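Local coordinates for nitrate regulatory protein (Klebsiella oxytoca, PDB 4AKK) that responds to nitrate and nitrite by binding the terminator site in the nasF operon leader RNA and causing transcription antitermination, at residues S67-H71 with E291-E297; I182-M186 with D303-A308; A199-R203 with Q286-L290; G206-A211 with T278-W282. One frame throughout, in Å; residues are numbered along the deposited sequence.

Interaction 1 (S67-H71 with E291-E297); sequences SALVH and EQLRGVE
Ser67 OG sits between two side chains of the opposing helix, accepting a hydrogen bond from Arg294 NH1 at 2.8 Å and donating one to Glu297 OE2 at 2.6 Å. The serine oxygen lies in the guanidinium plane, whereas its own approach to Glu297 is from above the carboxylate. Within segment 291-297 a salt bridge of 2.8 Å from Arg294 NH1 to Glu297 OE1 closes the triangle, and a water donates both to Glu297 OE2 and to the backbone oxygen of Ser67. The Arg294 chain runs over one face of the His71 imidazole, its CD 3.6 Å from the ring centroid in a CH-pi contact, with guanidinium and ring planes only 14° apart. Here helices 56-85 and 277-312 run antiparallel within the all-helical NIT nitrate-sensing region, their local axes 11.8 Å apart, a spacing bridged by long polar side chains. At the edge of the imidazole, NE2 makes a weak, bent bond of 3.1 Å to Glu291 OE2, whose chain turns at chi2 (-56°) to bring the carboxylate there. Further out, Lys196 of helix 180-212 is hydrogen-bonded to His71 ND1 and forms a long, weak ion pair with Glu297, while Met193 packs against Ser67.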
loop_
_atom_site.group_PDB
_atom_site.type_symbol
_atom_site.label_atom_id
_atom_site.label_comp_id
_atom_site.label_asym_id
_atom_site.label_seq_id
_atom_site.Cartn_x
_atom_site.Cartn_y
_atom_site.Cartn_z
ATOM N N SER A 67 -11.404 -6.576 -19.703
ATOM C CA SER A 67 -12.659 -6.760 -18.998
ATOM C C SER A 67 -13.582 -7.752 -19.699
ATOM O O SER A 67 -14.197 -8.603 -19.052
ATOM C CB SER A 67 -13.380 -5.427 -18.859
ATOM O OG SER A 67 -14.658 -5.615 -18.278
ATOM N N ALA A 68 -13.685 -7.631 -21.018
ATOM C CA ALA A 68 -14.587 -8.480 -21.788
ATOM C C ALA A 68 -14.090 -9.919 -21.828
ATOM O O ALA A 68 -14.870 -10.859 -21.684
ATOM C CB ALA A 68 -14.755 -7.938 -23.207
ATOM N N LEU A 69 -12.789 -10.083 -22.041
ATOM C CA LEU A 69 -12.188 -11.410 -22.049
ATOM C C LEU A 69 -12.369 -12.090 -20.687
ATOM O O LEU A 69 -12.722 -13.257 -20.611
ATOM C CB LEU A 69 -10.704 -11.320 -22.408
ATOM C CG LEU A 69 -9.903 -12.626 -22.395
ATOM C CD1 LEU A 69 -10.506 -13.639 -23.350
ATOM C CD2 LEU A 69 -8.443 -12.369 -22.736
ATOM N N VAL A 70 -12.137 -11.341 -19.619
ATOM C CA VAL A 70 -12.274 -11.872 -18.271
ATOM C C VAL A 70 -13.713 -12.309 -18.057
ATOM O O VAL A 70 -13.970 -13.351 -17.466
ATOM C CB VAL A 70 -11.837 -10.833 -17.200
ATOM C CG1 VAL A 70 -12.415 -11.176 -15.821
ATOM C CG2 VAL A 70 -10.311 -10.740 -17.150
ATOM N N HIS A 71 -14.655 -11.522 -18.562
ATOM C CA HIS A 71 -16.059 -11.851 -18.382
ATOM C C HIS A 71 -16.433 -13.169 -19.080
ATOM O O HIS A 71 -17.090 -14.037 -18.488
ATOM C CB HIS A 71 -16.975 -10.706 -18.845
ATOM C CG HIS A 71 -18.430 -11.015 -18.677
ATOM N ND1 HIS A 71 -19.067 -10.961 -17.454
ATOM C CD2 HIS A 71 -19.366 -11.420 -19.571
ATOM C CE1 HIS A 71 -20.333 -11.308 -17.603
ATOM N NE2 HIS A 71 -20.540 -11.591 -18.878
ATOM N N GLU A 291 -24.336 -11.126 -13.962
ATOM C CA GLU A 291 -24.818 -10.383 -15.132
ATOM C C GLU A 291 -25.241 -8.957 -14.781
ATOM O O GLU A 291 -25.027 -8.021 -15.561
ATOM C CB GLU A 291 -25.934 -11.139 -15.865
ATOM C CG GLU A 291 -25.418 -12.308 -16.714
ATOM C CD GLU A 291 -24.358 -11.887 -17.739
ATOM O OE1 GLU A 291 -24.568 -10.901 -18.487
ATOM O OE2 GLU A 291 -23.309 -12.556 -17.808
ATOM N N GLN A 292 -25.816 -8.770 -13.599
ATOM C CA GLN A 292 -26.099 -7.409 -13.137
ATOM C C GLN A 292 -24.804 -6.611 -12.952
ATOM O O GLN A 292 -24.725 -5.448 -13.356
ATOM C CB GLN A 292 -26.915 -7.419 -11.839
ATOM C CG GLN A 292 -28.319 -7.968 -12.007
ATOM C CD GLN A 292 -29.132 -7.164 -13.013
ATOM O OE1 GLN A 292 -29.419 -7.632 -14.117
ATOM N NE2 GLN A 292 -29.483 -5.938 -12.644
ATOM N N LEU A 293 -23.790 -7.232 -12.346
ATOM C CA LEU A 293 -22.511 -6.553 -12.170
ATOM C C LEU A 293 -21.917 -6.209 -13.534
ATOM O O LEU A 293 -21.367 -5.127 -13.721
ATOM C CB LEU A 293 -21.533 -7.417 -11.370
ATOM C CG LEU A 293 -21.872 -7.663 -9.897
ATOM C CD1 LEU A 293 -21.066 -8.838 -9.364
ATOM C CD2 LEU A 293 -21.639 -6.414 -9.044
ATOM N N ARG A 294 -22.030 -7.136 -14.482
ATOM C CA ARG A 294 -21.498 -6.925 -15.830
ATOM C C ARG A 294 -22.117 -5.681 -16.479
ATOM O O ARG A 294 -21.420 -4.894 -17.115
ATOM C CB ARG A 294 -21.720 -8.166 -16.709
ATOM C CG ARG A 294 -21.224 -8.009 -18.153
ATOM C CD ARG A 294 -19.746 -7.619 -18.206
ATOM N NE ARG A 294 -19.256 -7.401 -19.572
ATOM C CZ ARG A 294 -18.057 -6.900 -19.863
ATOM N NH1 ARG A 294 -17.221 -6.590 -18.884
ATOM N NH2 ARG A 294 -17.683 -6.720 -21.128
ATOM N N GLY A 295 -23.422 -5.499 -16.302
ATOM C CA GLY A 295 -24.106 -4.331 -16.840
ATOM C C GLY A 295 -23.445 -3.051 -16.377
ATOM O O GLY A 295 -23.124 -2.169 -17.178
ATOM N N VAL A 296 -23.210 -2.955 -15.075
ATOM C CA VAL A 296 -22.547 -1.790 -14.523
ATOM C C VAL A 296 -21.111 -1.657 -15.032
ATOM O O VAL A 296 -20.656 -0.557 -15.349
ATOM C CB VAL A 296 -22.555 -1.814 -12.989
ATOM C CG1 VAL A 296 -21.676 -0.722 -12.463
ATOM C CG2 VAL A 296 -23.974 -1.647 -12.463
ATOM N N GLU A 297 -20.401 -2.777 -15.113
ATOM C CA GLU A 297 -19.015 -2.758 -15.552
ATOM C C GLU A 297 -18.891 -2.229 -16.986
ATOM O O GLU A 297 -17.943 -1.509 -17.319
ATOM C CB GLU A 297 -18.429 -4.172 -15.451
ATOM C CG GLU A 297 -17.000 -4.309 -15.927
ATOM C CD GLU A 297 -16.532 -5.768 -15.939
ATOM O OE1 GLU A 297 -17.381 -6.690 -16.057
ATOM O OE2 GLU A 297 -15.308 -5.989 -15.836
HETATM O O HOH W 1 -14.717 -8.506 -16.319
#

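Interaction 2 (I182-M186 with D303-A308); sequences IAGRM and DLLNAA
Segments 182-186 and 303-308 run antiparallel at 168°, their axes 10.5 Å apart at closest approach, and the nearest CA atoms are those of Arg185 and Leu304. They belong to helices 180-212 and 277-312, two long neighbours in the helical bundle of the NIT region, and meet near the start of the first and the end of the second. No hydrogen bond joins them; methyl groups and one arginine chain make the contact. Leu304 divides its two methyls between partners. Leu304 CD1 meets Ile182 CG2 at 3.8 Å, while Leu304 CD2 touches Met186 SD at 4.0 Å. Because CG of Leu304 stands anti to the backbone N (chi1 162°), the isobutyl group leans into the gap between the helices. The other branch of Ile182 ends in CD1, which rests on Ala307 CB. Beyond this, Arg185 stretches from CG to NE across the face of the opposite helix, its CD beside the CA of Leu304. The Asp303 carboxylate is bound instead to Gln245, and its OD2 stays 5.0 Å from Arg185 NH1, too far for a salt bridge. The Ala307 methyl and the Asp303 carbonyl oxygen lie over the Arg185 guanidinium, with Ala307 CB 3.7 Å from Arg185 NE.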
loop_
_atom_site.group_PDB
_atom_site.type_symbol
_atom_site.label_atom_id
_atom_site.label_comp_id
_atom_site.label_asym_id
_atom_site.label_seq_id
_atom_site.Cartn_x
_atom_site.Cartn_y
_atom_site.Cartn_z
ATOM N N ILE A 182 -8.403 10.018 -15.217
ATOM C CA ILE A 182 -8.365 8.716 -15.857
ATOM C C ILE A 182 -7.784 7.664 -14.922
ATOM O O ILE A 182 -8.337 6.576 -14.777
ATOM C CB ILE A 182 -7.581 8.758 -17.166
ATOM C CG1 ILE A 182 -8.169 9.843 -18.072
ATOM C CG2 ILE A 182 -7.636 7.408 -17.855
ATOM C CD1 ILE A 182 -9.645 9.607 -18.421
ATOM N N ALA A 183 -6.678 7.996 -14.272
ATOM C CA ALA A 183 -6.045 7.047 -13.368
ATOM C C ALA A 183 -7.028 6.652 -12.277
ATOM O O ALA A 183 -7.128 5.479 -11.934
ATOM C CB ALA A 183 -4.764 7.626 -12.772
ATOM N N GLY A 184 -7.754 7.637 -11.747
ATOM C CA GLY A 184 -8.809 7.392 -10.774
ATOM C C GLY A 184 -9.897 6.461 -11.302
ATOM O O GLY A 184 -10.412 5.608 -10.567
ATOM N N ARG A 185 -10.257 6.631 -12.575
ATOM C CA ARG A 185 -11.267 5.781 -13.218
ATOM C C ARG A 185 -10.763 4.363 -13.425
ATOM O O ARG A 185 -11.527 3.411 -13.300
ATOM C CB ARG A 185 -11.702 6.348 -14.572
ATOM C CG ARG A 185 -12.705 7.478 -14.488
ATOM C CD ARG A 185 -13.056 7.999 -15.877
ATOM N NE ARG A 185 -13.834 9.225 -15.773
ATOM C CZ ARG A 185 -15.158 9.260 -15.680
ATOM N NH1 ARG A 185 -15.856 8.134 -15.690
ATOM N NH2 ARG A 185 -15.783 10.423 -15.572
ATOM N N MET A 186 -9.481 4.227 -13.752
ATOM C CA MET A 186 -8.894 2.912 -13.955
ATOM C C MET A 186 -8.891 2.118 -12.663
ATOM O O MET A 186 -9.208 0.934 -12.660
ATOM C CB MET A 186 -7.479 3.000 -14.543
ATOM C CG MET A 186 -7.463 3.187 -16.053
ATOM S SD MET A 186 -7.709 1.679 -17.035
ATOM C CE MET A 186 -8.679 0.657 -15.962
ATOM N N ASP A 303 -17.956 4.997 -20.009
ATOM C CA ASP A 303 -17.625 6.281 -19.387
ATOM C C ASP A 303 -16.139 6.586 -19.439
ATOM O O ASP A 303 -15.742 7.733 -19.659
ATOM C CB ASP A 303 -18.120 6.343 -17.941
ATOM C CG ASP A 303 -19.628 6.396 -17.851
ATOM O OD1 ASP A 303 -20.255 6.890 -18.814
ATOM O OD2 ASP A 303 -20.187 5.942 -16.828
ATOM N N LEU A 304 -15.312 5.569 -19.223
ATOM C CA LEU A 304 -13.878 5.781 -19.262
ATOM C C LEU A 304 -13.444 6.189 -20.674
ATOM O O LEU A 304 -12.597 7.066 -20.844
ATOM C CB LEU A 304 -13.131 4.526 -18.794
ATOM C CG LEU A 304 -11.646 4.403 -19.161
ATOM C CD1 LEU A 304 -10.817 5.497 -18.551
ATOM C CD2 LEU A 304 -11.094 3.031 -18.748
ATOM N N LEU A 305 -14.038 5.556 -21.678
ATOM C CA LEU A 305 -13.693 5.846 -23.068
ATOM C C LEU A 305 -14.149 7.243 -23.494
ATOM O O LEU A 305 -13.423 7.952 -24.185
ATOM C CB LEU A 305 -14.250 4.766 -24.008
ATOM C CG LEU A 305 -13.631 3.385 -23.758
ATOM C CD1 LEU A 305 -14.197 2.348 -24.696
ATOM C CD2 LEU A 305 -12.107 3.435 -23.865
ATOM N N ASN A 306 -15.346 7.634 -23.075
ATOM C CA ASN A 306 -15.837 8.981 -23.346
ATOM C C ASN A 306 -14.899 9.999 -22.719
ATOM O O ASN A 306 -14.501 10.979 -23.360
ATOM C CB ASN A 306 -17.262 9.177 -22.803
ATOM C CG ASN A 306 -18.307 8.389 -23.583
ATOM O OD1 ASN A 306 -18.084 7.996 -24.731
ATOM N ND2 ASN A 306 -19.463 8.166 -22.961
ATOM N N ALA A 307 -14.532 9.760 -21.465
ATOM C CA ALA A 307 -13.637 10.671 -20.770
ATOM C C ALA A 307 -12.282 10.744 -21.481
ATOM O O ALA A 307 -11.696 11.817 -21.603
ATOM C CB ALA A 307 -13.474 10.266 -19.304
ATOM N N ALA A 308 -11.793 9.607 -21.960
ATOM C CA ALA A 308 -10.542 9.577 -22.709
ATOM C C ALA A 308 -10.628 10.448 -23.968
ATOM O O ALA A 308 -9.729 11.239 -24.247
ATOM C CB ALA A 308 -10.172 8.148 -23.076
#

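Interaction 3 (A199-R203 with Q286-L290); sequences AGQER and QTQRL. With EDO (1,2-ethanediol), chain C.
Ala199 directs its methyl at the opposite helix, where CB lies over one face of the Arg289 guanidinium and 3.9 Å from Leu290 CD2. One residue on, Gly200 offers backbone alone, and the same leucine methyl rests against its N. Glu202 is the polar centre of the contact: OE1 receives a nearly straight salt bridge from Arg289 NH1 (2.9 Å, 166°), entering from above the carboxylate plane, and OE2 accepts a weak bond from Gln286 NE2 at 3.0 Å. Gln286 also holds the arginine in place, since its OE1 takes a hydrogen bond from NH1 on a lone pair in the carbonyl plane. Outside the segments, Arg263 forms a second salt bridge with OE2, and Gln230 bonds both OE1 of Glu202 and NH2 of Arg289, tying in helices 257-267 and 217-240. Arg203, at the end of the segment, bends at chi3 (68°) so that NH1 donates to Thr287 OG1 at 2.9 Å, a hydroxyl also hydrogen-bonded to the carbonyl oxygen of Phe283. Leu290 CD1 covers the centre of one face of the Arg203 guanidinium, 3.6 Å above the plane. Within this antiparallel helix pair of the NIT bundle, a buried carboxylate is thus surrounded by two arginines and two amides, which would probably favour its ionised form; the negative carboxylate in turn would offset the closeness of Arg263 to Arg289.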
loop_
_atom_site.group_PDB
_atom_site.type_symbol
_atom_site.label_atom_id
_atom_site.label_comp_id
_atom_site.label_asym_id
_atom_site.label_seq_id
_atom_site.Cartn_x
_atom_site.Cartn_y
_atom_site.Cartn_z
ATOM N N ALA A 199 -16.580 -12.475 -6.639
ATOM C CA ALA A 199 -17.971 -12.937 -6.624
ATOM C C ALA A 199 -18.100 -14.207 -7.475
ATOM O O ALA A 199 -18.772 -15.156 -7.086
ATOM C CB ALA A 199 -18.919 -11.845 -7.129
ATOM N N GLY A 200 -17.450 -14.209 -8.638
ATOM C CA GLY A 200 -17.361 -15.390 -9.475
ATOM C C GLY A 200 -16.707 -16.584 -8.795
ATOM O O GLY A 200 -17.145 -17.704 -8.982
ATOM N N GLN A 201 -15.653 -16.356 -8.014
ATOM C CA GLN A 201 -15.059 -17.441 -7.237
ATOM C C GLN A 201 -15.985 -17.916 -6.119
ATOM O O GLN A 201 -16.035 -19.111 -5.831
ATOM C CB GLN A 201 -13.674 -17.051 -6.694
ATOM C CG GLN A 201 -12.672 -16.825 -7.808
ATOM C CD GLN A 201 -11.315 -16.409 -7.297
ATOM O OE1 GLN A 201 -10.996 -16.624 -6.127
ATOM N NE2 GLN A 201 -10.504 -15.813 -8.170
ATOM N N GLU A 202 -16.711 -16.988 -5.496
ATOM C CA GLU A 202 -17.794 -17.361 -4.573
ATOM C C GLU A 202 -18.809 -18.317 -5.223
ATOM O O GLU A 202 -19.246 -19.294 -4.603
ATOM C CB GLU A 202 -18.536 -16.119 -4.067
ATOM C CG GLU A 202 -19.684 -16.420 -3.092
ATOM C CD GLU A 202 -20.569 -15.202 -2.828
ATOM O OE1 GLU A 202 -20.133 -14.069 -3.141
ATOM O OE2 GLU A 202 -21.697 -15.375 -2.305
ATOM N N ARG A 203 -19.205 -18.029 -6.460
ATOM C CA ARG A 203 -20.182 -18.884 -7.134
ATOM C C ARG A 203 -19.610 -20.303 -7.264
ATOM O O ARG A 203 -20.241 -21.277 -6.863
ATOM C CB ARG A 203 -20.568 -18.327 -8.513
ATOM C CG ARG A 203 -21.448 -19.304 -9.341
ATOM C CD ARG A 203 -21.846 -18.740 -10.714
ATOM N NE ARG A 203 -20.702 -18.616 -11.615
ATOM C CZ ARG A 203 -20.758 -18.137 -12.856
ATOM N NH1 ARG A 203 -21.917 -17.730 -13.380
ATOM N NH2 ARG A 203 -19.650 -18.064 -13.582
ATOM N N GLN A 286 -26.459 -16.733 -8.482
ATOM C CA GLN A 286 -25.161 -16.046 -8.565
ATOM C C GLN A 286 -24.912 -15.563 -9.988
ATOM O O GLN A 286 -24.357 -14.502 -10.203
ATOM C CB GLN A 286 -24.016 -16.979 -8.150
ATOM C CG GLN A 286 -23.998 -17.331 -6.683
ATOM C CD GLN A 286 -23.446 -16.208 -5.821
ATOM O OE1 GLN A 286 -23.110 -15.130 -6.319
ATOM N NE2 GLN A 286 -23.353 -16.456 -4.514
ATOM N N THR A 287 -25.321 -16.360 -10.965
ATOM C CA THR A 287 -25.130 -15.971 -12.355
ATOM C C THR A 287 -25.939 -14.714 -12.718
ATOM O O THR A 287 -25.486 -13.893 -13.514
ATOM C CB THR A 287 -25.497 -17.110 -13.289
ATOM O OG1 THR A 287 -24.713 -18.255 -12.948
ATOM C CG2 THR A 287 -25.255 -16.718 -14.753
ATOM N N GLN A 288 -27.125 -14.560 -12.135
ATOM C CA GLN A 288 -27.931 -13.359 -12.388
ATOM C C GLN A 288 -27.262 -12.150 -11.740
ATOM O O GLN A 288 -27.226 -11.041 -12.292
ATOM C CB GLN A 288 -29.346 -13.517 -11.836
ATOM C CG GLN A 288 -30.148 -12.201 -11.879
ATOM C CD GLN A 288 -31.638 -12.391 -11.633
ATOM O OE1 GLN A 288 -32.446 -12.296 -12.559
ATOM N NE2 GLN A 288 -32.007 -12.659 -10.385
ATOM N N ARG A 289 -26.724 -12.390 -10.552
ATOM C CA ARG A 289 -25.953 -11.391 -9.833
ATOM C C ARG A 289 -24.758 -10.907 -10.646
ATOM O O ARG A 289 -24.501 -9.720 -10.721
ATOM C CB ARG A 289 -25.480 -11.977 -8.509
ATOM C CG ARG A 289 -24.710 -11.023 -7.638
ATOM C CD ARG A 289 -24.047 -11.794 -6.526
ATOM N NE ARG A 289 -23.202 -10.954 -5.683
ATOM C CZ ARG A 289 -22.216 -11.426 -4.928
ATOM N NH1 ARG A 289 -21.948 -12.730 -4.935
ATOM N NH2 ARG A 289 -21.499 -10.599 -4.168
ATOM N N LEU A 290 -24.030 -11.831 -11.253
ATOM C CA LEU A 290 -22.855 -11.462 -12.042
ATOM C C LEU A 290 -23.222 -10.738 -13.342
ATOM O O LEU A 290 -22.504 -9.837 -13.779
ATOM C CB LEU A 290 -22.000 -12.699 -12.339
ATOM C CG LEU A 290 -21.289 -13.304 -11.115
ATOM C CD1 LEU A 290 -20.934 -14.769 -11.355
ATOM C CD2 LEU A 290 -20.043 -12.505 -10.753
HETATM C C1 EDO C . -17.383 -19.429 -11.241
HETATM O O1 EDO C . -17.435 -19.241 -12.655
HETATM C C2 EDO C . -18.636 -20.137 -10.737
HETATM O O2 EDO C . -18.778 -21.493 -11.183
#

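Interaction 4 (G206-A211 with T278-W282); sequences GALGFA and TALRW
Phe210 and Trp282 fill the tight part of this contact, with Phe210 CE2 3.7 Å from Trp282 CE3. The phenyl and the five-membered ring of the indole stand at 51°, an oblique meeting, with Phe210 CD2 and CE2 over the indole. Gly206 lies over the same face, its CA 3.5 Å from Trp282 NE1; the absence of a side chain lets the ring lie directly on the backbone there. Trp282 CG is anti to the backbone N (chi1 168°), which carries the indole across to the other helix, and NE1 bonds the carbonyl oxygen of Arg203, about a turn before Ala207 on helix 180-212. Next to the rings, Ala279 packs against both Phe210 and Ala211, its CB 3.7 Å from Phe210 CB. Small residues bring the helices close: their axes approach to 8.2 Å, and the CA atoms of Phe210 and Ala279 to 4.7 Å. On the partly exposed side, at Thr278 and Ala211, the side-chain contacts are those of single methyls. There Thr278 CG2 lies over a face of the Phe210 ring in a CH-pi contact, 3.9 Å from its centroid, while its hydroxyl is bonded to Asp274. A water lies between the backbones, accepting from Ala279 N and probably donating to Phe210 O at 2.8 Å. Such close approach of antiparallel helices, over small residues at Gly206, Ala207 and Ala279, is part of the NIT helical bundle.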
loop_
_atom_site.group_PDB
_atom_site.type_symbol
_atom_site.label_atom_id
_atom_site.label_comp_id
_atom_site.label_asym_id
_atom_site.label_seq_id
_atom_site.Cartn_x
_atom_site.Cartn_y
_atom_site.Cartn_z
ATOM N N GLY A 206 -19.163 -22.159 -3.774
ATOM C CA GLY A 206 -20.445 -22.513 -3.194
ATOM C C GLY A 206 -21.105 -23.664 -3.937
ATOM O O GLY A 206 -21.708 -24.535 -3.316
ATOM N N ALA A 207 -20.981 -23.667 -5.265
ATOM C CA ALA A 207 -21.607 -24.687 -6.101
ATOM C C ALA A 207 -20.966 -26.047 -5.857
ATOM O O ALA A 207 -21.640 -27.057 -5.770
ATOM C CB ALA A 207 -21.501 -24.301 -7.576
ATOM N N LEU A 208 -19.648 -26.056 -5.757
ATOM C CA LEU A 208 -18.919 -27.244 -5.382
ATOM C C LEU A 208 -19.459 -27.810 -4.066
ATOM O O LEU A 208 -19.844 -28.973 -3.986
ATOM C CB LEU A 208 -17.437 -26.897 -5.240
ATOM C CG LEU A 208 -16.550 -27.992 -4.665
ATOM C CD1 LEU A 208 -16.599 -29.216 -5.552
ATOM C CD2 LEU A 208 -15.115 -27.491 -4.496
ATOM N N GLY A 209 -19.507 -26.975 -3.037
ATOM C CA GLY A 209 -19.994 -27.399 -1.741
ATOM C C GLY A 209 -21.415 -27.937 -1.780
ATOM O O GLY A 209 -21.710 -28.970 -1.183
ATOM N N PHE A 210 -22.306 -27.230 -2.471
ATOM C CA PHE A 210 -23.700 -27.654 -2.541
ATOM C C PHE A 210 -23.865 -28.890 -3.420
ATOM O O PHE A 210 -24.761 -29.701 -3.204
ATOM C CB PHE A 210 -24.609 -26.514 -3.028
ATOM C CG PHE A 210 -24.811 -25.418 -2.007
ATOM C CD1 PHE A 210 -25.390 -25.693 -0.774
ATOM C CD2 PHE A 210 -24.432 -24.108 -2.285
ATOM C CE1 PHE A 210 -25.578 -24.681 0.167
ATOM C CE2 PHE A 210 -24.625 -23.095 -1.356
ATOM C CZ PHE A 210 -25.191 -23.382 -0.125
ATOM N N ALA A 211 -23.003 -29.034 -4.416
ATOM C CA ALA A 211 -23.064 -30.202 -5.272
ATOM C C ALA A 211 -22.633 -31.456 -4.502
ATOM O O ALA A 211 -23.185 -32.543 -4.712
ATOM C CB ALA A 211 -22.218 -30.005 -6.514
ATOM N N THR A 278 -29.953 -27.690 -4.940
ATOM C CA THR A 278 -29.535 -26.458 -4.252
ATOM C C THR A 278 -28.326 -25.784 -4.922
ATOM O O THR A 278 -28.232 -24.555 -4.972
ATOM C CB THR A 278 -29.187 -26.710 -2.768
ATOM O OG1 THR A 278 -30.356 -27.127 -2.058
ATOM C CG2 THR A 278 -28.658 -25.439 -2.119
ATOM N N ALA A 279 -27.408 -26.607 -5.414
ATOM C CA ALA A 279 -26.247 -26.150 -6.155
ATOM C C ALA A 279 -26.660 -25.330 -7.368
ATOM O O ALA A 279 -26.105 -24.256 -7.625
ATOM C CB ALA A 279 -25.404 -27.348 -6.587
ATOM N N LEU A 280 -27.632 -25.847 -8.116
ATOM C CA LEU A 280 -28.185 -25.145 -9.274
ATOM C C LEU A 280 -28.877 -23.854 -8.868
ATOM O O LEU A 280 -28.741 -22.826 -9.534
ATOM C CB LEU A 280 -29.161 -26.048 -10.034
ATOM C CG LEU A 280 -28.526 -27.206 -10.798
ATOM C CD1 LEU A 280 -29.611 -28.042 -11.483
ATOM C CD2 LEU A 280 -27.523 -26.665 -11.816
ATOM N N ARG A 281 -29.622 -23.909 -7.768
ATOM C CA ARG A 281 -30.315 -22.735 -7.256
ATOM C C ARG A 281 -29.264 -21.662 -6.935
ATOM O O ARG A 281 -29.409 -20.487 -7.285
ATOM C CB ARG A 281 -31.109 -23.129 -6.005
ATOM C CG ARG A 281 -32.246 -22.195 -5.629
ATOM C CD ARG A 281 -33.473 -22.416 -6.507
ATOM N NE ARG A 281 -33.981 -23.787 -6.427
ATOM C CZ ARG A 281 -35.110 -24.203 -7.000
ATOM N NH1 ARG A 281 -35.855 -23.351 -7.694
ATOM N NH2 ARG A 281 -35.496 -25.469 -6.877
ATOM N N TRP A 282 -28.190 -22.094 -6.282
ATOM C CA TRP A 282 -27.074 -21.215 -5.946
ATOM C C TRP A 282 -26.458 -20.647 -7.217
ATOM O O TRP A 282 -26.325 -19.434 -7.371
ATOM C CB TRP A 282 -26.027 -22.014 -5.164
ATOM C CG TRP A 282 -24.696 -21.328 -4.997
ATOM C CD1 TRP A 282 -23.576 -21.502 -5.760
ATOM C CD2 TRP A 282 -24.347 -20.382 -3.985
ATOM N NE1 TRP A 282 -22.552 -20.720 -5.287
ATOM C CE2 TRP A 282 -22.999 -20.023 -4.195
ATOM C CE3 TRP A 282 -25.042 -19.808 -2.913
ATOM C CZ2 TRP A 282 -22.335 -19.115 -3.379
ATOM C CZ3 TRP A 282 -24.380 -18.901 -2.103
ATOM C CH2 TRP A 282 -23.039 -18.564 -2.341
HETATM O O HOH W 2 -27.362 -29.394 -4.214
#

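In the fold
Helix 277-312 takes part in all four contacts, and helix 180-212 faces it in interactions 2, 3 and 4; interaction 1 instead brings in helix 56-85. Interactions 3 and 4 are buried, whereas 1 and 2 are only partly so. Interactions 2 and 4 lie on opposite sides of the chain's centre, about 37 Å apart between centres, and neither has a direct hydrogen bond across its segments. Nearer the middle, interactions 1 and 3, with centres 11 Å apart and segments adjoining in sequence, both rely on arginine and glutamate. Axis separation falls from interaction 2 through 3 to 4 as the same helix pair converges. Interactions 3 and 4 touch directly, probably through a hydrogen bond from Trp282 to Arg203.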